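Local coordinates for protein putative methyltransferase (Emericella variicolor, PDB 7DMB) that binds S-adenosyl-L-homocysteine and probably acts as a trans-acting, S-adenosylmethionine-dependent methyltransferase in calbistrin biosynthesis, at residues A[356-361]-A[378-383]; A[274-279]-A[299-304]; A[32-37]-A[305-310]; A[311-316]-A[372-377]. All coordinates share one frame; numbering follows the deposited sequence.

Contact 1 of 4, residues A[356-361]-A[378-383]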
loop_
_atom_site.group_PDB
_atom_site.type_symbol
_atom_site.label_atom_id
_atom_site.label_comp_id
_atom_site.label_asym_id
_atom_site.label_seq_id
_atom_site.Cartn_x
_atom_site.Cartn_y
_atom_site.Cartn_z
ATOM N N ALA A 356 -4.977 -9.773 -18.536
ATOM C CA ALA A 356 -4.185 -8.659 -19.045
ATOM C C ALA A 356 -2.936 -9.092 -19.800
ATOM O O ALA A 356 -2.120 -8.239 -20.157
ATOM C CB ALA A 356 -3.778 -7.735 -17.894
ATOM N N GLY A 357 -2.744 -10.387 -20.014
ATOM C CA GLY A 357 -1.568 -10.872 -20.700
ATOM C C GLY A 357 -0.381 -11.242 -19.830
ATOM O O GLY A 357 0.735 -11.349 -20.357
ATOM N N PHE A 358 -0.570 -11.423 -18.524
ATOM C CA PHE A 358 0.448 -12.028 -17.679
ATOM C C PHE A 358 0.112 -13.509 -17.480
ATOM O O PHE A 358 -1.011 -13.938 -17.723
ATOM C CB PHE A 358 0.534 -11.316 -16.321
ATOM C CG PHE A 358 0.962 -9.870 -16.406
ATOM C CD1 PHE A 358 2.273 -9.508 -16.141
ATOM C CD2 PHE A 358 0.044 -8.877 -16.708
ATOM C CE1 PHE A 358 2.671 -8.172 -16.197
ATOM C CE2 PHE A 358 0.426 -7.539 -16.767
ATOM C CZ PHE A 358 1.736 -7.184 -16.510
ATOM N N GLU A 359 1.108 -14.289 -17.042
ATOM C CA GLU A 359 0.917 -15.701 -16.706
ATOM C C GLU A 359 0.240 -15.863 -15.348
ATOM O O GLU A 359 0.653 -16.702 -14.543
ATOM C CB GLU A 359 2.253 -16.455 -16.691
ATOM C CG GLU A 359 3.103 -16.318 -17.948
ATOM C CD GLU A 359 4.441 -17.067 -17.847
ATOM O OE1 GLU A 359 5.076 -17.303 -18.906
ATOM O OE2 GLU A 359 4.860 -17.417 -16.710
ATOM N N GLY A 360 -0.784 -15.061 -15.070
ATOM C CA GLY A 360 -1.255 -15.058 -13.706
ATOM C C GLY A 360 -0.138 -14.659 -12.756
ATOM O O GLY A 360 0.885 -14.058 -13.134
ATOM N N LEU A 361 -0.344 -15.016 -11.493
ATOM C CA LEU A 361 0.696 -14.823 -10.498
ATOM C C LEU A 361 1.862 -15.775 -10.753
ATOM O O LEU A 361 1.696 -16.876 -11.278
ATOM C CB LEU A 361 0.134 -15.040 -9.083
ATOM C CG LEU A 361 -0.749 -13.953 -8.464
ATOM C CD1 LEU A 361 -1.380 -14.458 -7.171
ATOM C CD2 LEU A 361 0.054 -12.674 -8.203
ATOM N N MET A 378 3.409 -9.604 -4.678
ATOM C CA MET A 378 3.090 -10.452 -5.826
ATOM C C MET A 378 4.066 -10.205 -6.972
ATOM O O MET A 378 4.323 -9.053 -7.345
ATOM C CB MET A 378 1.663 -10.197 -6.306
ATOM C CG MET A 378 0.595 -10.567 -5.298
ATOM S SD MET A 378 -1.034 -9.933 -5.732
ATOM C CE MET A 378 -0.925 -8.255 -5.125
ATOM N N LEU A 379 4.583 -11.284 -7.547
ATOM C CA LEU A 379 5.406 -11.212 -8.750
ATOM C C LEU A 379 4.655 -11.892 -9.890
ATOM O O LEU A 379 4.124 -12.994 -9.726
ATOM C CB LEU A 379 6.775 -11.862 -8.519
ATOM C CG LEU A 379 7.850 -11.645 -9.591
ATOM C CD1 LEU A 379 8.154 -10.159 -9.818
ATOM C CD2 LEU A 379 9.133 -12.390 -9.219
ATOM N N ALA A 380 4.556 -11.214 -11.021
ATOM C CA ALA A 380 3.848 -11.745 -12.175
ATOM C C ALA A 380 4.718 -11.537 -13.400
ATOM O O ALA A 380 5.395 -10.510 -13.513
ATOM C CB ALA A 380 2.499 -11.062 -12.366
ATOM N N ARG A 381 4.698 -12.519 -14.299
ATOM C CA ARG A 381 5.505 -12.535 -15.511
ATOM C C ARG A 381 4.633 -12.272 -16.731
ATOM O O ARG A 381 3.480 -12.708 -16.800
ATOM C CB ARG A 381 6.217 -13.886 -15.684
ATOM C CG ARG A 381 7.313 -13.894 -16.720
ATOM C CD ARG A 381 8.069 -15.223 -16.756
ATOM N NE ARG A 381 9.506 -14.955 -16.823
ATOM C CZ ARG A 381 10.309 -15.312 -17.819
ATOM N NH1 ARG A 381 9.850 -15.988 -18.874
ATOM N NH2 ARG A 381 11.581 -14.981 -17.749
ATOM N N VAL A 382 5.202 -11.559 -17.707
ATOM C CA VAL A 382 4.503 -11.364 -18.969
ATOM C C VAL A 382 4.259 -12.720 -19.623
ATOM O O VAL A 382 5.120 -13.610 -19.592
ATOM C CB VAL A 382 5.315 -10.438 -19.891
ATOM C CG1 VAL A 382 4.659 -10.351 -21.268
ATOM C CG2 VAL A 382 5.474 -9.050 -19.253
ATOM N N ALA A 383 3.073 -12.894 -20.196
ATOM C CA ALA A 383 2.830 -14.076 -21.020
ATOM C C ALA A 383 3.275 -13.783 -22.453
ATOM O O ALA A 383 3.867 -14.637 -23.113
ATOM C CB ALA A 383 1.353 -14.495 -20.975
HETATM O O HOH W 1 3.381 -14.798 -13.885
#

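Contact 2 of 4, residues A[274-279]-A[299-304]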
loop_
_atom_site.group_PDB
_atom_site.type_symbol
_atom_site.label_atom_id
_atom_site.label_comp_id
_atom_site.label_asym_id
_atom_site.label_seq_id
_atom_site.Cartn_x
_atom_site.Cartn_y
_atom_site.Cartn_z
ATOM N N GLY A 274 7.815 -1.912 -24.038
ATOM C CA GLY A 274 8.718 -3.041 -23.909
ATOM C C GLY A 274 10.129 -2.704 -23.483
ATOM O O GLY A 274 11.036 -3.518 -23.684
ATOM N N ALA A 275 10.346 -1.533 -22.888
ATOM C CA ALA A 275 11.685 -1.052 -22.589
ATOM C C ALA A 275 12.087 -1.263 -21.132
ATOM O O ALA A 275 13.064 -0.655 -20.672
ATOM C CB ALA A 275 11.792 0.429 -22.958
ATOM N N TYR A 276 11.388 -2.124 -20.401
ATOM C CA TYR A 276 11.644 -2.269 -18.977
ATOM C C TYR A 276 11.601 -3.732 -18.580
ATOM O O TYR A 276 10.753 -4.501 -19.055
ATOM C CB TYR A 276 10.640 -1.446 -18.150
ATOM C CG TYR A 276 10.791 0.043 -18.405
ATOM C CD1 TYR A 276 11.778 0.787 -17.755
ATOM C CD2 TYR A 276 9.972 0.696 -19.318
ATOM C CE1 TYR A 276 11.933 2.171 -18.011
ATOM C CE2 TYR A 276 10.117 2.058 -19.574
ATOM C CZ TYR A 276 11.101 2.786 -18.923
ATOM O OH TYR A 276 11.211 4.129 -19.177
ATOM N N ASP A 277 12.519 -4.103 -17.695
ATOM C CA ASP A 277 12.626 -5.473 -17.225
ATOM C C ASP A 277 11.737 -5.725 -16.021
ATOM O O ASP A 277 11.182 -6.817 -15.879
ATOM C CB ASP A 277 14.082 -5.777 -16.882
ATOM C CG ASP A 277 15.006 -5.412 -18.008
ATOM O OD1 ASP A 277 14.761 -5.925 -19.125
ATOM O OD2 ASP A 277 15.933 -4.587 -17.798
ATOM N N VAL A 278 11.604 -4.737 -15.141
ATOM C CA VAL A 278 10.812 -4.873 -13.925
ATOM C C VAL A 278 10.003 -3.596 -13.751
ATOM O O VAL A 278 10.550 -2.487 -13.834
ATOM C CB VAL A 278 11.682 -5.140 -12.675
ATOM C CG1 VAL A 278 10.803 -5.348 -11.434
ATOM C CG2 VAL A 278 12.580 -6.367 -12.885
ATOM N N VAL A 279 8.703 -3.746 -13.529
ATOM C CA VAL A 279 7.844 -2.638 -13.118
ATOM C C VAL A 279 7.479 -2.867 -11.658
ATOM O O VAL A 279 7.032 -3.962 -11.294
ATOM C CB VAL A 279 6.582 -2.524 -13.998
ATOM C CG1 VAL A 279 5.556 -1.599 -13.360
ATOM C CG2 VAL A 279 6.947 -2.029 -15.395
ATOM N N ARG A 299 1.879 -4.104 -18.815
ATOM C CA ARG A 299 2.482 -5.071 -19.731
ATOM C C ARG A 299 3.095 -4.382 -20.945
ATOM O O ARG A 299 4.157 -4.792 -21.438
ATOM C CB ARG A 299 1.442 -6.098 -20.188
ATOM C CG ARG A 299 2.019 -7.159 -21.143
ATOM C CD ARG A 299 0.967 -7.681 -22.098
ATOM N NE ARG A 299 1.134 -9.103 -22.401
ATOM C CZ ARG A 299 1.685 -9.575 -23.518
ATOM N NH1 ARG A 299 2.145 -8.734 -24.444
ATOM N NH2 ARG A 299 1.790 -10.887 -23.703
ATOM N N THR A 300 2.428 -3.342 -21.449
ATOM C CA THR A 300 2.973 -2.566 -22.561
ATOM C C THR A 300 4.392 -2.091 -22.265
ATOM O O THR A 300 5.256 -2.103 -23.151
ATOM C CB THR A 300 2.047 -1.380 -22.863
ATOM O OG1 THR A 300 0.828 -1.876 -23.427
ATOM C CG2 THR A 300 2.683 -0.400 -23.830
ATOM N N LEU A 301 4.659 -1.700 -21.009
ATOM C CA LEU A 301 5.979 -1.204 -20.631
ATOM C C LEU A 301 7.031 -2.308 -20.544
ATOM O O LEU A 301 8.229 -2.015 -20.680
ATOM C CB LEU A 301 5.898 -0.461 -19.289
ATOM C CG LEU A 301 5.171 0.885 -19.297
ATOM C CD1 LEU A 301 4.778 1.322 -17.896
ATOM C CD2 LEU A 301 6.040 1.962 -19.962
ATOM N N LEU A 302 6.624 -3.559 -20.333
ATOM C CA LEU A 302 7.573 -4.627 -20.024
ATOM C C LEU A 302 8.124 -5.313 -21.274
ATOM O O LEU A 302 7.407 -5.518 -22.256
ATOM C CB LEU A 302 6.900 -5.663 -19.126
ATOM C CG LEU A 302 6.696 -5.150 -17.697
ATOM C CD1 LEU A 302 5.693 -6.013 -16.914
ATOM C CD2 LEU A 302 8.063 -5.090 -16.993
ATOM N N GLN A 303 9.407 -5.679 -21.220
ATOM C CA GLN A 303 10.020 -6.503 -22.252
ATOM C C GLN A 303 9.385 -7.901 -22.202
ATOM O O GLN A 303 8.692 -8.232 -21.244
ATOM C CB GLN A 303 11.534 -6.551 -22.097
ATOM C CG GLN A 303 12.039 -7.270 -20.864
ATOM C CD GLN A 303 12.943 -8.437 -21.189
ATOM O OE1 GLN A 303 12.710 -9.191 -22.145
ATOM N NE2 GLN A 303 13.992 -8.604 -20.385
ATOM N N PRO A 304 9.545 -8.723 -23.248
ATOM C CA PRO A 304 8.766 -9.985 -23.303
ATOM C C PRO A 304 9.038 -10.931 -22.143
ATOM O O PRO A 304 8.156 -11.727 -21.802
ATOM C CB PRO A 304 9.167 -10.606 -24.657
ATOM C CG PRO A 304 10.353 -9.814 -25.151
ATOM C CD PRO A 304 10.332 -8.488 -24.471
#

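Contact 3 of 4, residues A[32-37]-A[305-310]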
loop_
_atom_site.group_PDB
_atom_site.type_symbol
_atom_site.label_atom_id
_atom_site.label_comp_id
_atom_site.label_asym_id
_atom_site.label_seq_id
_atom_site.Cartn_x
_atom_site.Cartn_y
_atom_site.Cartn_z
ATOM N N VAL A 32 10.244 -18.604 -7.331
ATOM C CA VAL A 32 10.584 -17.570 -8.306
ATOM C C VAL A 32 11.577 -18.159 -9.296
ATOM O O VAL A 32 12.623 -18.678 -8.890
ATOM C CB VAL A 32 11.186 -16.329 -7.626
ATOM C CG1 VAL A 32 11.801 -15.391 -8.667
ATOM C CG2 VAL A 32 10.156 -15.610 -6.769
ATOM N N ASP A 33 11.259 -18.071 -10.592
ATOM C CA ASP A 33 12.161 -18.517 -11.665
ATOM C C ASP A 33 12.244 -17.421 -12.729
ATOM O O ASP A 33 11.419 -17.363 -13.649
ATOM C CB ASP A 33 11.701 -19.844 -12.262
ATOM C CG ASP A 33 12.796 -20.521 -13.074
ATOM O OD1 ASP A 33 13.871 -19.914 -13.232
ATOM O OD2 ASP A 33 12.590 -21.653 -13.550
ATOM N N LEU A 34 13.249 -16.552 -12.600
ATOM C CA LEU A 34 13.316 -15.358 -13.439
ATOM C C LEU A 34 13.518 -15.689 -14.915
ATOM O O LEU A 34 12.999 -14.972 -15.779
ATOM C CB LEU A 34 14.427 -14.438 -12.941
ATOM C CG LEU A 34 14.231 -13.927 -11.513
ATOM C CD1 LEU A 34 15.451 -13.163 -11.066
ATOM C CD2 LEU A 34 12.986 -13.038 -11.433
ATOM N N GLN A 35 14.260 -16.755 -15.224
ATOM C CA GLN A 35 14.465 -17.208 -16.607
ATOM C C GLN A 35 15.045 -16.104 -17.503
ATOM O O GLN A 35 14.642 -15.939 -18.655
ATOM C CB GLN A 35 13.162 -17.768 -17.191
ATOM C CG GLN A 35 12.712 -19.093 -16.557
ATOM C CD GLN A 35 11.300 -19.483 -16.951
ATOM O OE1 GLN A 35 10.785 -19.043 -17.978
ATOM N NE2 GLN A 35 10.661 -20.316 -16.130
ATOM N N TRP A 36 15.992 -15.334 -16.968
ATOM C CA TRP A 36 16.674 -14.290 -17.733
ATOM C C TRP A 36 18.034 -14.729 -18.266
ATOM O O TRP A 36 18.593 -14.062 -19.144
ATOM C CB TRP A 36 16.870 -13.040 -16.865
ATOM C CG TRP A 36 15.608 -12.236 -16.603
ATOM C CD1 TRP A 36 14.406 -12.345 -17.250
ATOM C CD2 TRP A 36 15.440 -11.206 -15.622
ATOM N NE1 TRP A 36 13.507 -11.446 -16.736
ATOM C CE2 TRP A 36 14.113 -10.737 -15.733
ATOM C CE3 TRP A 36 16.285 -10.632 -14.664
ATOM C CZ2 TRP A 36 13.611 -9.723 -14.918
ATOM C CZ3 TRP A 36 15.791 -9.624 -13.861
ATOM C CH2 TRP A 36 14.462 -9.175 -13.996
ATOM N N THR A 37 18.583 -15.804 -17.729
ATOM C CA THR A 37 19.846 -16.389 -18.144
ATOM C C THR A 37 19.643 -17.893 -18.151
ATOM O O THR A 37 18.691 -18.395 -17.542
ATOM C CB THR A 37 20.985 -16.015 -17.186
ATOM O OG1 THR A 37 20.592 -16.343 -15.848
ATOM C CG2 THR A 37 21.304 -14.532 -17.273
ATOM N N LYS A 305 10.200 -10.847 -21.498
ATOM C CA LYS A 305 10.496 -11.634 -20.304
ATOM C C LYS A 305 10.383 -10.822 -19.014
ATOM O O LYS A 305 10.833 -11.282 -17.965
ATOM C CB LYS A 305 11.893 -12.255 -20.417
ATOM C CG LYS A 305 12.005 -13.316 -21.533
ATOM C CD LYS A 305 13.407 -13.370 -22.157
ATOM C CE LYS A 305 14.150 -14.649 -21.776
ATOM N NZ LYS A 305 15.643 -14.491 -21.830
ATOM N N GLY A 306 9.774 -9.630 -19.062
ATOM C CA GLY A 306 9.739 -8.758 -17.903
ATOM C C GLY A 306 8.733 -9.191 -16.828
ATOM O O GLY A 306 7.928 -10.103 -17.010
ATOM N N PHE A 307 8.801 -8.500 -15.683
ATOM C CA PHE A 307 8.042 -8.841 -14.487
ATOM C C PHE A 307 7.381 -7.604 -13.906
ATOM O O PHE A 307 7.967 -6.511 -13.896
ATOM C CB PHE A 307 8.934 -9.462 -13.385
ATOM C CG PHE A 307 9.216 -10.931 -13.567
ATOM C CD1 PHE A 307 8.378 -11.894 -13.018
ATOM C CD2 PHE A 307 10.334 -11.351 -14.278
ATOM C CE1 PHE A 307 8.650 -13.237 -13.174
ATOM C CE2 PHE A 307 10.599 -12.695 -14.445
ATOM C CZ PHE A 307 9.773 -13.636 -13.892
ATOM N N LEU A 308 6.164 -7.792 -13.407
ATOM C CA LEU A 308 5.527 -6.844 -12.503
ATOM C C LEU A 308 5.716 -7.340 -11.074
ATOM O O LEU A 308 5.367 -8.484 -10.760
ATOM C CB LEU A 308 4.039 -6.697 -12.822
ATOM C CG LEU A 308 3.211 -6.039 -11.710
ATOM C CD1 LEU A 308 3.652 -4.593 -11.461
ATOM C CD2 LEU A 308 1.745 -6.122 -12.063
ATOM N N PHE A 309 6.287 -6.501 -10.217
ATOM C CA PHE A 309 6.275 -6.758 -8.786
ATOM C C PHE A 309 5.279 -5.795 -8.163
ATOM O O PHE A 309 5.469 -4.571 -8.217
ATOM C CB PHE A 309 7.655 -6.620 -8.145
ATOM C CG PHE A 309 7.610 -6.641 -6.649
ATOM C CD1 PHE A 309 7.308 -7.806 -5.970
ATOM C CD2 PHE A 309 7.802 -5.485 -5.921
ATOM C CE1 PHE A 309 7.226 -7.820 -4.590
ATOM C CE2 PHE A 309 7.737 -5.502 -4.553
ATOM C CZ PHE A 309 7.434 -6.671 -3.887
ATOM N N ASN A 310 4.218 -6.351 -7.591
ATOM C CA ASN A 310 3.041 -5.592 -7.172
ATOM C C ASN A 310 2.788 -5.851 -5.687
ATOM O O ASN A 310 2.434 -6.967 -5.290
ATOM C CB ASN A 310 1.836 -5.981 -8.032
ATOM C CG ASN A 310 0.616 -5.099 -7.798
ATOM O OD1 ASN A 310 0.722 -3.923 -7.452
ATOM N ND2 ASN A 310 -0.557 -5.676 -8.006
#

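Contact 4 of 4, residues A[311-316]-A[372-377]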
loop_
_atom_site.group_PDB
_atom_site.type_symbol
_atom_site.label_atom_id
_atom_site.label_comp_id
_atom_site.label_asym_id
_atom_site.label_seq_id
_atom_site.Cartn_x
_atom_site.Cartn_y
_atom_site.Cartn_z
ATOM N N GLN A 311 2.999 -4.833 -4.866
ATOM C CA GLN A 311 2.742 -4.911 -3.433
ATOM C C GLN A 311 1.378 -4.284 -3.172
ATOM O O GLN A 311 1.179 -3.098 -3.465
ATOM C CB GLN A 311 3.841 -4.181 -2.661
ATOM C CG GLN A 311 3.881 -4.420 -1.149
ATOM C CD GLN A 311 5.057 -3.708 -0.503
ATOM O OE1 GLN A 311 5.147 -2.473 -0.529
ATOM N NE2 GLN A 311 5.980 -4.484 0.061
ATOM N N GLU A 312 0.442 -5.064 -2.622
ATOM C CA GLU A 312 -0.945 -4.603 -2.577
ATOM C C GLU A 312 -1.675 -5.068 -1.321
ATOM O O GLU A 312 -1.715 -6.259 -1.008
ATOM C CB GLU A 312 -1.705 -5.073 -3.822
ATOM C CG GLU A 312 -1.628 -4.106 -5.011
ATOM C CD GLU A 312 -2.474 -2.853 -4.792
ATOM O OE1 GLU A 312 -3.385 -2.886 -3.914
ATOM O OE2 GLU A 312 -2.253 -1.849 -5.508
ATOM N N LEU A 313 -2.299 -4.116 -0.637
ATOM C CA LEU A 313 -3.089 -4.428 0.549
ATOM C C LEU A 313 -4.234 -5.388 0.239
ATOM O O LEU A 313 -4.931 -5.258 -0.772
ATOM C CB LEU A 313 -3.657 -3.143 1.139
ATOM C CG LEU A 313 -2.590 -2.238 1.729
ATOM C CD1 LEU A 313 -3.183 -0.858 1.961
ATOM C CD2 LEU A 313 -2.077 -2.859 3.019
ATOM N N SER A 314 -4.405 -6.365 1.118
ATOM C CA SER A 314 -5.688 -7.048 1.263
ATOM C C SER A 314 -5.881 -7.551 2.701
ATOM O O SER A 314 -6.138 -8.739 2.915
ATOM C CB SER A 314 -5.802 -8.194 0.241
ATOM O OG SER A 314 -4.655 -9.034 0.208
ATOM N N PRO A 315 -5.781 -6.680 3.715
ATOM C CA PRO A 315 -5.976 -7.158 5.088
ATOM C C PRO A 315 -7.423 -7.544 5.324
ATOM O O PRO A 315 -8.333 -7.048 4.641
ATOM C CB PRO A 315 -5.583 -5.931 5.937
ATOM C CG PRO A 315 -5.972 -4.777 5.088
ATOM C CD PRO A 315 -5.623 -5.215 3.672
ATOM N N PRO A 316 -7.680 -8.446 6.270
ATOM C CA PRO A 316 -9.083 -8.772 6.590
ATOM C C PRO A 316 -9.794 -7.663 7.347
ATOM O O PRO A 316 -11.017 -7.521 7.216
ATOM C CB PRO A 316 -8.963 -10.049 7.435
ATOM C CG PRO A 316 -7.594 -9.985 8.021
ATOM C CD PRO A 316 -6.725 -9.320 6.966
ATOM N N PHE A 372 -3.851 -12.505 9.431
ATOM C CA PHE A 372 -3.719 -11.094 9.802
ATOM C C PHE A 372 -2.437 -10.534 9.191
ATOM O O PHE A 372 -1.426 -10.306 9.855
ATOM C CB PHE A 372 -3.788 -10.920 11.320
ATOM C CG PHE A 372 -5.187 -11.103 11.872
ATOM C CD1 PHE A 372 -5.466 -12.087 12.802
ATOM C CD2 PHE A 372 -6.229 -10.302 11.423
ATOM C CE1 PHE A 372 -6.758 -12.256 13.302
ATOM C CE2 PHE A 372 -7.531 -10.465 11.914
ATOM C CZ PHE A 372 -7.791 -11.442 12.852
ATOM N N TYR A 373 -2.502 -10.320 7.884
ATOM C CA TYR A 373 -1.451 -9.682 7.116
ATOM C C TYR A 373 -2.019 -8.396 6.530
ATOM O O TYR A 373 -3.234 -8.167 6.548
ATOM C CB TYR A 373 -0.922 -10.623 6.023
ATOM C CG TYR A 373 -1.841 -10.782 4.838
ATOM C CD1 TYR A 373 -1.740 -9.944 3.721
ATOM C CD2 TYR A 373 -2.828 -11.762 4.830
ATOM C CE1 TYR A 373 -2.599 -10.087 2.636
ATOM C CE2 TYR A 373 -3.688 -11.911 3.747
ATOM C CZ TYR A 373 -3.580 -11.079 2.657
ATOM O OH TYR A 373 -4.462 -11.252 1.604
ATOM N N TYR A 374 -1.133 -7.531 6.026
ATOM C CA TYR A 374 -1.581 -6.315 5.357
ATOM C C TYR A 374 -1.319 -6.353 3.856
ATOM O O TYR A 374 -2.277 -6.329 3.072
ATOM C CB TYR A 374 -0.947 -5.077 6.025
ATOM C CG TYR A 374 -1.842 -4.535 7.135
ATOM C CD1 TYR A 374 -2.801 -3.555 6.870
ATOM C CD2 TYR A 374 -1.762 -5.037 8.439
ATOM C CE1 TYR A 374 -3.633 -3.062 7.879
ATOM C CE2 TYR A 374 -2.606 -4.560 9.453
ATOM C CZ TYR A 374 -3.536 -3.571 9.165
ATOM O OH TYR A 374 -4.368 -3.083 10.151
ATOM N N ASN A 375 -0.056 -6.482 3.437
ATOM C CA ASN A 375 0.341 -6.485 2.033
ATOM C C ASN A 375 0.570 -7.905 1.508
ATOM O O ASN A 375 1.229 -8.724 2.160
ATOM C CB ASN A 375 1.636 -5.694 1.847
ATOM C CG ASN A 375 1.410 -4.225 1.616
ATOM O OD1 ASN A 375 0.489 -3.830 0.921
ATOM N ND2 ASN A 375 2.288 -3.400 2.168
ATOM N N ALA A 376 0.073 -8.176 0.300
ATOM C CA ALA A 376 0.565 -9.293 -0.507
ATOM C C ALA A 376 1.642 -8.793 -1.480
ATOM O O ALA A 376 1.411 -7.844 -2.237
ATOM C CB ALA A 376 -0.577 -9.964 -1.274
ATOM N N ASN A 377 2.817 -9.430 -1.448
ATOM C CA ASN A 377 3.933 -9.115 -2.352
ATOM C C ASN A 377 3.866 -10.089 -3.521
ATOM O O ASN A 377 4.229 -11.261 -3.376
ATOM C CB ASN A 377 5.287 -9.220 -1.643
ATOM C CG ASN A 377 5.432 -8.229 -0.482
ATOM O OD1 ASN A 377 5.680 -7.031 -0.687
ATOM N ND2 ASN A 377 5.260 -8.727 0.745
#

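Contact 1 of 4, residues A[356-361]-A[378-383]
Met378 opens the contact by laying CB and CG against one methyl of Leu361, CD2, which comes within 3.5 Å of Met378 CB. Beyond CG the methionine bends at its thioether (chi3 -82°) and carries the end of its chain away from 356-361. Two residues on, the methyl of Ala380 points into the kink at Gly360, where CB packs 3.5 Å from Gly360 O and approaches Phe358 CD1 obliquely. On the N-H side of Arg381 a water stands in for a direct bond, donating to Gly360 O and accepting from Arg381 N, each at 2.7 Å. On its carbonyl side, Glu359 N donates to Arg381 O over 2.9 Å, and the same oxygen lies at the edge of the Phe358 ring. The side chains of Glu359 and Arg381 run alongside each other, yet OE1 of Glu359 stays 5.0 Å from NH1 of Arg381. Val382, in a non-hydrogen-bonded antiparallel pair with Phe358, offers CG2 to Phe358 CE1. Ala383 N donates to Gly357 O at 2.8 Å; Gly357 ends helix 346-355 in a Schellman motif. This antiparallel hairpin of strands 358-366 and 375-382, at the sheet's outer edge, is therefore held here by two direct backbone bonds and one water, with apolar packing of Phe358 on Ala380 and Val382 and of Leu361 on Met378; any Glu359-Arg381 attraction is probably only long-range.

Contact 2 of 4, residues A[274-279]-A[299-304]
Gln303 reaches back to Asp277 with a folded side chain. Its CG sits between the backbone N and the carbonyl carbon (chi1 67°), and a further bend at chi2 brings NE2 to 3.1 Å from Asp277 OD1. The approach is on the anti side of the carboxylate and somewhat out of its plane, with amide and carboxylate turned 75° against each other. Asp277 OD1 also forms a salt bridge with Arg201, so one oxygen serves two donors. Leu302 extends CD2 to CG2 of Val279, 3.6 Å away, the two side chains meeting at a slant. Tyr276 and Leu301 instead lie alongside each other, pointing the same way, with Tyr276 CE2 4.1 Å from Leu301 CD2 and Leu301 O in the plane of the ring at its edge. Backbone bonds frame this packing: Gly274 N donates to Thr300 O at 2.7 Å, and Gln303 N to Tyr276 O at 2.8 Å, the latter beside a single parallel bridge between Tyr276 and Leu302. The contact lies within a beta-alpha-beta crossover, strand 276-282 to helix 291-301 to parallel strand 306-313, and joins the helix end to the first strand; Leu302 continues the packing onto Phe358 and Val382 of the hairpin.

Contact 3 of 4, residues A[32-37]-A[305-310]
This is a side-chain contact between an N-terminal loop, 32-37, and the beginning of central strand 306-313, made chiefly by Trp36 and Leu34 against Lys305 and Phe307. The indole NE1 of Trp36 donates a nearly straight bond to Lys305 O, 2.9 Å long; the oxygen lies in the indole plane, whereas NE1 stands well above the carbonyl plane. On the benzene side of the same indole, CZ2 meets Phe307 CD2 at 3.7 Å, and the two ring systems are inclined, with planes 67° apart. In Phe307, chi1 of -81° swings the ring to the loop, and chi2 near -90° turns one face to Leu34. There CD2 of Leu34 forms a CH-pi contact, 4.2 Å from the centroid of the Phe307 ring, while Leu34 O lies in the ring plane at its edge. Lys305 passes the indole in the opposite direction, its bent chain bringing CE to 3.4 Å from Gln35 O. The Arg381 side chain packs on Lys305 and Phe307, and His362 meets Phe307 edge-to-face. Chemically, one directed N-H bond fixes the indole, and the remainder is aromatic and aliphatic packing around Phe307, so on this strand the loop is held by side-chain packing plus one bond to a backbone oxygen.

Contact 4 of 4, residues A[311-316]-A[372-377]
Gln311 and Asn377 form the tight, buried end of this antiparallel pairing. The glutamine chain is extended, with CG anti to the backbone N (chi1 -167°), and NE2 donates to Asn377 OD1 at 2.7 Å, in the plane of that carbonyl and close to its own amide plane. The amides of Gln311 and Asn375 stack almost parallel, their planes 5° apart, with Gln311 CG 3.7 Å from Asn375 CG. Further hydrogen bonds outside the pair hold these groups: Gln311 OE1 to Ser282, Asn375 OD1 to Asn283, and Asn377 ND2 to Gly365 and Ser184. The Gln311 side chain lies about 7 Å from the bound S-adenosyl-L-homocysteine. Next along the strands, Glu312 and Ala376 form a hydrogen-bonded pair with two backbone bonds, of which Ala376 N to Glu312 O measures 2.9 Å.

Past Leu313 the strand pairing gives way to side chains. Ser314 N still donates to Tyr374 O, and Tyr373 OH gives a short 2.6 Å bond to Ser314 OG. Pro315 sets CB over one face of the Tyr374 ring, 4.1 Å from its centroid, while Leu313 CD2 meets the edge of that ring. At the solvent side, exposed Pro316 and partly exposed Phe372 meet through apolar contact, Pro316 CG to Phe372 CD2 at 3.7 Å.

Strands 306-313 and 375-382 are neighbours in the Rossmann-like sheet of class I S-adenosylmethionine-dependent methyltransferases. Helix 346-355 packs on Glu312, Ser314, Tyr373 and Ala376, helix 319-324 on Leu313 and Tyr374, and helix 56-79 on Phe372 and Tyr374.

From the N terminus, loop 32-37 meets 305-310, and contact 3 closes a loop of 267 residues. Contact 2 is nested within it, tying the start of strand 276-282 to the end of helix 291-301 shortly before the chain enters strand 306-313. That strand then serves contact 3 with its first half and contact 4 with its second. Contact 4 opens next, at 311-316; contact 1 opens at 356-361 before contact 4 closes at 372-377, and itself closes at 378-383, so the two loops cross. Together the contacts join the central strands to the C-terminal hairpin, with contacts 1, 2 and 3 gathered at one end of the paired strands and contact 4 toward the other.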